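Local coordinates for receptor-type adenylate cyclase GRESAG 4.1 (Trypanosoma brucei, PDB 1FX2), which converts ATP to 3',5'-cyclic AMP and diphosphate through its magnesium-dependent class III catalytic domain, the part described here, at residues 137-142 and 179-184; 173-178 and 213-218. One frame throughout, in Å; residues are numbered along the deposited sequence. Where two conformers were deposited one is given.

Interaction 1 of 2, residues 137-142 and 179-184; sequences GIHTGL and THAAYM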
loop_
_atom_site.group_PDB
_atom_site.type_symbol
_atom_site.label_atom_id
_atom_site.label_comp_id
_atom_site.label_asym_id
_atom_site.label_seq_id
_atom_site.Cartn_x
_atom_site.Cartn_y
_atom_site.Cartn_z
ATOM N N GLY A 137 -8.541 -4.827 11.473
ATOM C CA GLY A 137 -8.382 -3.903 10.311
ATOM C C GLY A 137 -8.495 -2.472 10.848
ATOM O O GLY A 137 -9.353 -2.188 11.723
ATOM N N ILE A 138 -7.731 -1.576 10.226
ATOM C CA ILE A 138 -7.695 -0.185 10.653
ATOM C C ILE A 138 -7.771 0.728 9.437
ATOM O O ILE A 138 -7.105 0.436 8.414
ATOM C CB ILE A 138 -6.352 0.174 11.373
ATOM C CG1 ILE A 138 -6.133 -0.754 12.579
ATOM C CG2 ILE A 138 -6.405 1.661 11.876
ATOM C CD1 ILE A 138 -4.769 -0.543 13.205
ATOM N N HIS A 139 -8.693 1.705 9.485
ATOM C CA HIS A 139 -8.729 2.670 8.350
ATOM C C HIS A 139 -9.032 4.014 8.988
ATOM O O HIS A 139 -9.637 4.119 10.048
ATOM C CB HIS A 139 -9.868 2.266 7.367
ATOM C CG HIS A 139 -10.125 3.267 6.292
ATOM N ND1 HIS A 139 -9.149 3.745 5.423
ATOM C CD2 HIS A 139 -11.284 3.905 5.990
ATOM C CE1 HIS A 139 -9.720 4.637 4.625
ATOM N NE2 HIS A 139 -10.999 4.750 4.931
ATOM N N THR A 140 -8.667 5.090 8.279
ATOM C CA THR A 140 -8.886 6.471 8.778
ATOM C C THR A 140 -9.567 7.244 7.684
ATOM O O THR A 140 -9.146 7.146 6.531
ATOM C CB THR A 140 -7.564 7.161 9.058
ATOM O OG1 THR A 140 -6.890 6.428 10.098
ATOM C CG2 THR A 140 -7.838 8.622 9.511
ATOM N N GLY A 141 -10.642 7.933 8.040
ATOM C CA GLY A 141 -11.329 8.766 7.010
ATOM C C GLY A 141 -12.450 9.569 7.634
ATOM O O GLY A 141 -12.816 9.390 8.759
ATOM N N LEU A 142 -13.017 10.473 6.802
ATOM C CA LEU A 142 -14.143 11.263 7.245
ATOM C C LEU A 142 -15.373 10.373 7.395
ATOM O O LEU A 142 -15.580 9.487 6.580
ATOM C CB LEU A 142 -14.398 12.405 6.243
ATOM C CG LEU A 142 -13.286 13.437 6.228
ATOM C CD1 LEU A 142 -13.460 14.340 5.032
ATOM C CD2 LEU A 142 -13.142 14.248 7.471
ATOM N N THR A 179 -5.132 0.392 6.095
ATOM C CA THR A 179 -5.141 0.918 4.721
ATOM C C THR A 179 -4.023 1.945 4.597
ATOM O O THR A 179 -3.509 2.478 5.592
ATOM C CB THR A 179 -6.485 1.671 4.438
ATOM O OG1 THR A 179 -6.596 2.709 5.454
ATOM C CG2 THR A 179 -7.676 0.684 4.593
ATOM N N HIS A 180 -3.695 2.286 3.374
ATOM C CA HIS A 180 -2.722 3.354 3.206
ATOM C C HIS A 180 -3.222 4.636 3.819
ATOM O O HIS A 180 -2.425 5.413 4.299
ATOM C CB HIS A 180 -2.439 3.532 1.696
ATOM C CG HIS A 180 -1.371 4.548 1.412
ATOM N ND1 HIS A 180 -1.612 5.843 1.020
ATOM C CD2 HIS A 180 -0.028 4.419 1.529
ATOM C CE1 HIS A 180 -0.446 6.475 0.906
ATOM N NE2 HIS A 180 0.518 5.626 1.205
ATOM N N ALA A 181 -4.519 4.922 3.782
ATOM C CA ALA A 181 -5.038 6.106 4.398
ATOM C C ALA A 181 -4.715 6.222 5.832
ATOM O O ALA A 181 -4.258 7.239 6.327
ATOM C CB ALA A 181 -6.568 6.234 4.150
ATOM N N ALA A 182 -4.857 5.065 6.563
ATOM C CA ALA A 182 -4.507 5.121 7.961
ATOM C C ALA A 182 -2.997 5.308 8.127
ATOM O O ALA A 182 -2.559 6.036 9.021
ATOM C CB ALA A 182 -4.933 3.798 8.640
ATOM N N TYR A 183 -2.190 4.599 7.356
ATOM C CA TYR A 183 -0.725 4.682 7.479
ATOM C C TYR A 183 -0.274 6.108 7.251
ATOM O O TYR A 183 0.479 6.630 8.091
ATOM C CB TYR A 183 -0.076 3.749 6.467
ATOM C CG TYR A 183 1.438 3.720 6.580
ATOM C CD1 TYR A 183 2.008 3.192 7.738
ATOM C CD2 TYR A 183 2.274 4.161 5.572
ATOM C CE1 TYR A 183 3.396 3.137 7.887
ATOM C CE2 TYR A 183 3.680 4.073 5.718
ATOM C CZ TYR A 183 4.209 3.572 6.880
ATOM O OH TYR A 183 5.618 3.528 7.034
ATOM N N MET A 184 -0.803 6.817 6.231
ATOM C CA MET A 184 -0.322 8.156 5.998
ATOM C C MET A 184 -1.029 9.189 6.881
ATOM O O MET A 184 -0.609 10.377 6.847
ATOM C CB MET A 184 -0.103 8.424 4.411
ATOM C CG MET A 184 1.464 7.951 3.820
ATOM S SD MET A 184 2.581 8.502 4.455
ATOM C CE MET A 184 2.299 10.223 4.006
#
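Thr179 meets strand 137-141 with both its backbone and its side chain, and takes part in three hydrogen bonds. The main-chain bond goes from Thr179 N to Ile138 O (3.0 Å), with the donor nearly in line with the carbonyl, and continues the parallel pairing of strands 134-141 and 176-179 up to the start of the helix. The second joins His139 ND1 to Thr179 OG1 at 2.8 Å; the hydroxyl lies in the imidazole plane at the ring edge and the bond is almost straight (170°). Thr179 OG1 also accepts from Ala182 N (3.1 Å), the N-cap bond of helix 180-184. A threonine suits this place because its single hydroxyl can serve a helix amide and a neighbouring ring together. With chi1 57°, OG1 sits between the backbone N and the carbonyl carbon, from where it reaches both Ala182 N and His139 ND1. His139 carries its ring alongside the cap, and helix 159-169 packs against it through Met163 and Ala164.

The remaining contacts are van der Waals contacts of two alanine methyls. Ala181 CB touches both His139 CE1, approached obliquely, and Thr140 O, 3.6 Å from each. Ala182 CB lies 3.6 Å from Thr140 OG1, whose hydroxyl is hydrogen-bonded to Thr14, and 4.1 Å from Ile138 CG2. The small methyls suit the close approach of the short axes of 137-141 and 180-184, 6.0 Å at 71°. A strand thus turns directly into a capped helix beside its parallel neighbour, within the central sheet of the class III cyclase catalytic domain.

Interaction 2 of 2, residues 173-178 and 213-218; sequences GGQVLM and MYQLNT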
loop_
_atom_site.group_PDB
_atom_site.type_symbol
_atom_site.label_atom_id
_atom_site.label_comp_id
_atom_site.label_asym_id
_atom_site.label_seq_id
_atom_site.Cartn_x
_atom_site.Cartn_y
_atom_site.Cartn_z
ATOM N N GLY A 173 -6.030 -14.403 11.214
ATOM C CA GLY A 173 -5.970 -14.295 12.654
ATOM C C GLY A 173 -4.548 -13.983 13.079
ATOM O O GLY A 173 -3.575 -14.548 12.569
ATOM N N GLY A 174 -4.438 -13.082 14.061
ATOM C CA GLY A 174 -3.097 -12.659 14.422
ATOM C C GLY A 174 -2.463 -11.543 13.603
ATOM O O GLY A 174 -1.359 -11.114 13.875
ATOM N N GLN A 175 -3.138 -11.129 12.542
ATOM C CA GLN A 175 -2.638 -10.138 11.588
ATOM C C GLN A 175 -3.445 -8.842 11.752
ATOM O O GLN A 175 -4.651 -8.852 12.005
ATOM C CB GLN A 175 -2.913 -10.726 10.170
ATOM C CG GLN A 175 -2.161 -9.930 9.031
ATOM C CD GLN A 175 -2.322 -10.633 7.720
ATOM O OE1 GLN A 175 -3.321 -11.265 7.462
ATOM N NE2 GLN A 175 -1.352 -10.463 6.817
ATOM N N VAL A 176 -2.717 -7.727 11.614
ATOM C CA VAL A 176 -3.316 -6.386 11.668
ATOM C C VAL A 176 -3.036 -5.715 10.333
ATOM O O VAL A 176 -1.876 -5.602 9.899
ATOM C CB VAL A 176 -2.644 -5.516 12.781
ATOM C CG1 VAL A 176 -3.256 -4.070 12.760
ATOM C CG2 VAL A 176 -2.903 -6.202 14.190
ATOM N N LEU A 177 -4.119 -5.357 9.617
ATOM C CA LEU A 177 -3.985 -4.621 8.356
ATOM C C LEU A 177 -4.436 -3.194 8.530
ATOM O O LEU A 177 -5.412 -2.905 9.261
ATOM C CB LEU A 177 -4.926 -5.243 7.306
ATOM C CG LEU A 177 -4.547 -6.709 6.965
ATOM C CD1 LEU A 177 -5.556 -7.234 5.858
ATOM C CD2 LEU A 177 -3.097 -6.903 6.498
ATOM N N MET A 178 -3.720 -2.294 7.881
ATOM C CA MET A 178 -4.070 -0.880 7.876
ATOM C C MET A 178 -4.171 -0.451 6.416
ATOM O O MET A 178 -3.325 -0.846 5.579
ATOM C CB MET A 178 -2.961 -0.027 8.539
ATOM C CG MET A 178 -2.507 -0.356 9.999
ATOM S SD MET A 178 -0.915 0.534 10.376
ATOM C CE MET A 178 -1.229 1.678 9.449
ATOM N N MET A 213 -2.956 -2.127 1.049
ATOM C CA MET A 213 -2.920 -2.634 2.413
ATOM C C MET A 213 -1.534 -2.703 2.965
ATOM O O MET A 213 -0.569 -3.000 2.231
ATOM C CB MET A 213 -3.459 -4.060 2.484
ATOM C CG MET A 213 -4.827 -4.228 2.137
ATOM S SD MET A 213 -5.789 -3.301 3.322
ATOM C CE MET A 213 -7.355 -3.679 2.479
ATOM N N TYR A 214 -1.404 -2.423 4.266
ATOM C CA TYR A 214 -0.164 -2.529 4.952
ATOM C C TYR A 214 -0.363 -3.448 6.145
ATOM O O TYR A 214 -1.306 -3.265 6.913
ATOM C CB TYR A 214 0.295 -1.136 5.419
ATOM C CG TYR A 214 0.777 -0.296 4.277
ATOM C CD1 TYR A 214 -0.139 0.310 3.418
ATOM C CD2 TYR A 214 2.122 -0.289 3.945
ATOM C CE1 TYR A 214 0.294 0.882 2.221
ATOM C CE2 TYR A 214 2.556 0.318 2.755
ATOM C CZ TYR A 214 1.604 0.859 1.940
ATOM O OH TYR A 214 2.069 1.456 0.756
ATOM N N GLN A 215 0.569 -4.359 6.319
ATOM C CA GLN A 215 0.547 -5.259 7.479
ATOM C C GLN A 215 1.330 -4.585 8.565
ATOM O O GLN A 215 2.531 -4.278 8.386
ATOM C CB GLN A 215 1.168 -6.577 7.040
ATOM C CG GLN A 215 1.465 -7.532 8.221
ATOM C CD GLN A 215 2.102 -8.786 7.721
ATOM O OE1 GLN A 215 3.340 -9.041 7.932
ATOM N NE2 GLN A 215 1.381 -9.507 6.932
ATOM N N LEU A 216 0.700 -4.423 9.725
ATOM C CA LEU A 216 1.442 -3.889 10.903
ATOM C C LEU A 216 2.116 -5.024 11.565
ATOM O O LEU A 216 1.424 -5.937 12.098
ATOM C CB LEU A 216 0.422 -3.172 11.861
ATOM C CG LEU A 216 1.045 -2.699 13.186
ATOM C CD1 LEU A 216 1.854 -1.415 12.856
ATOM C CD2 LEU A 216 -0.092 -2.255 14.074
ATOM N N ASN A 217 3.436 -4.968 11.723
ATOM C CA ASN A 217 4.129 -6.098 12.308
ATOM C C ASN A 217 4.107 -5.812 13.810
ATOM O O ASN A 217 4.596 -4.780 14.257
ATOM C CB ASN A 217 5.530 -6.165 11.695
ATOM C CG ASN A 217 5.483 -6.496 10.201
ATOM O OD1 ASN A 217 6.076 -5.792 9.304
ATOM N ND2 ASN A 217 4.735 -7.492 9.885
ATOM N N THR A 218 3.553 -6.736 14.580
ATOM C CA THR A 218 3.303 -6.594 16.037
ATOM C C THR A 218 4.233 -7.599 16.737
ATOM O O THR A 218 5.290 -7.248 17.276
ATOM C CB THR A 218 1.772 -6.795 16.407
ATOM O OG1 THR A 218 1.306 -8.107 16.069
ATOM C CG2 THR A 218 0.912 -5.814 15.590
HETATM O O HOH W 1 0.462 -9.066 13.804
HETATM O O HOH W 2 0.159 -8.211 11.251
#
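Met178, Val176 and Leu216 bury the most surface here, all on one face of the antiparallel pair formed by strands 176-178 and 213-216. Met178 is held at both ends of its backbone unit by Tyr214: Met178 N donates to Tyr214 O and Tyr214 N to Met178 O, each at 2.8 Å, making a hydrogen-bonded pair. Its flexible side chain runs over the same face, where, in the conformer given, SD meets Leu216 CD1 at 4.2 Å.

Val176 and Leu216 lie side by side and point the same way, Val176 CG1 touching Leu216 CD2 at 3.9 Å. Both first torsions place the reaching branch anti to the backbone N (177° for CG1 of Val176, 174° for CG of Leu216). Beta-branched valine and the longer, gamma-branched leucine suit this buried strand face, where Val176 packs on Ala78 and Leu216 on Val75 of helix 71-87. Leu216 N donates to Val176 O (2.8 Å), but the return link passes through a water that accepts from Val176 N and donates to Leu216 O. Beyond the strands a second water bridges Gly174 O and Thr218 OG1, so solvent replaces direct pairing where the two segments separate.

Leu177 and Gln215 form the non-hydrogen-bonded pair and project to the other face. Gly174, with a positive phi of 84°, belongs to the pocket that holds dithiothreitol in this crystal. The pairing joins two inner antiparallel strands of the seven-stranded mixed sheet of the class III cyclase catalytic domain.

From the N terminus, strand 134-141 comes first, and the chain then passes through hairpin 144-147/154-157 and helix 159-169 before 173-178. Interaction 1 closes this excursion when helix 180-184 comes back beside 137-142. Interaction 2 opens at 173-178, inside that loop, and closes only at 213-218, after helix 188-192 and strand 196-202, so the two loops cross. Strand 176-179 runs straight into helix 180-184, which makes the two contacts continuous. It lies between 134-141 on one side, in parallel, and 211-216 on the other, antiparallel. A probable hydrogen bond from Ile138 N to Leu177 O (2.8 Å) links the two contacts, and Ile138 CD1 packs on Val176 CG1. Together they tie three adjacent strands to the short helix.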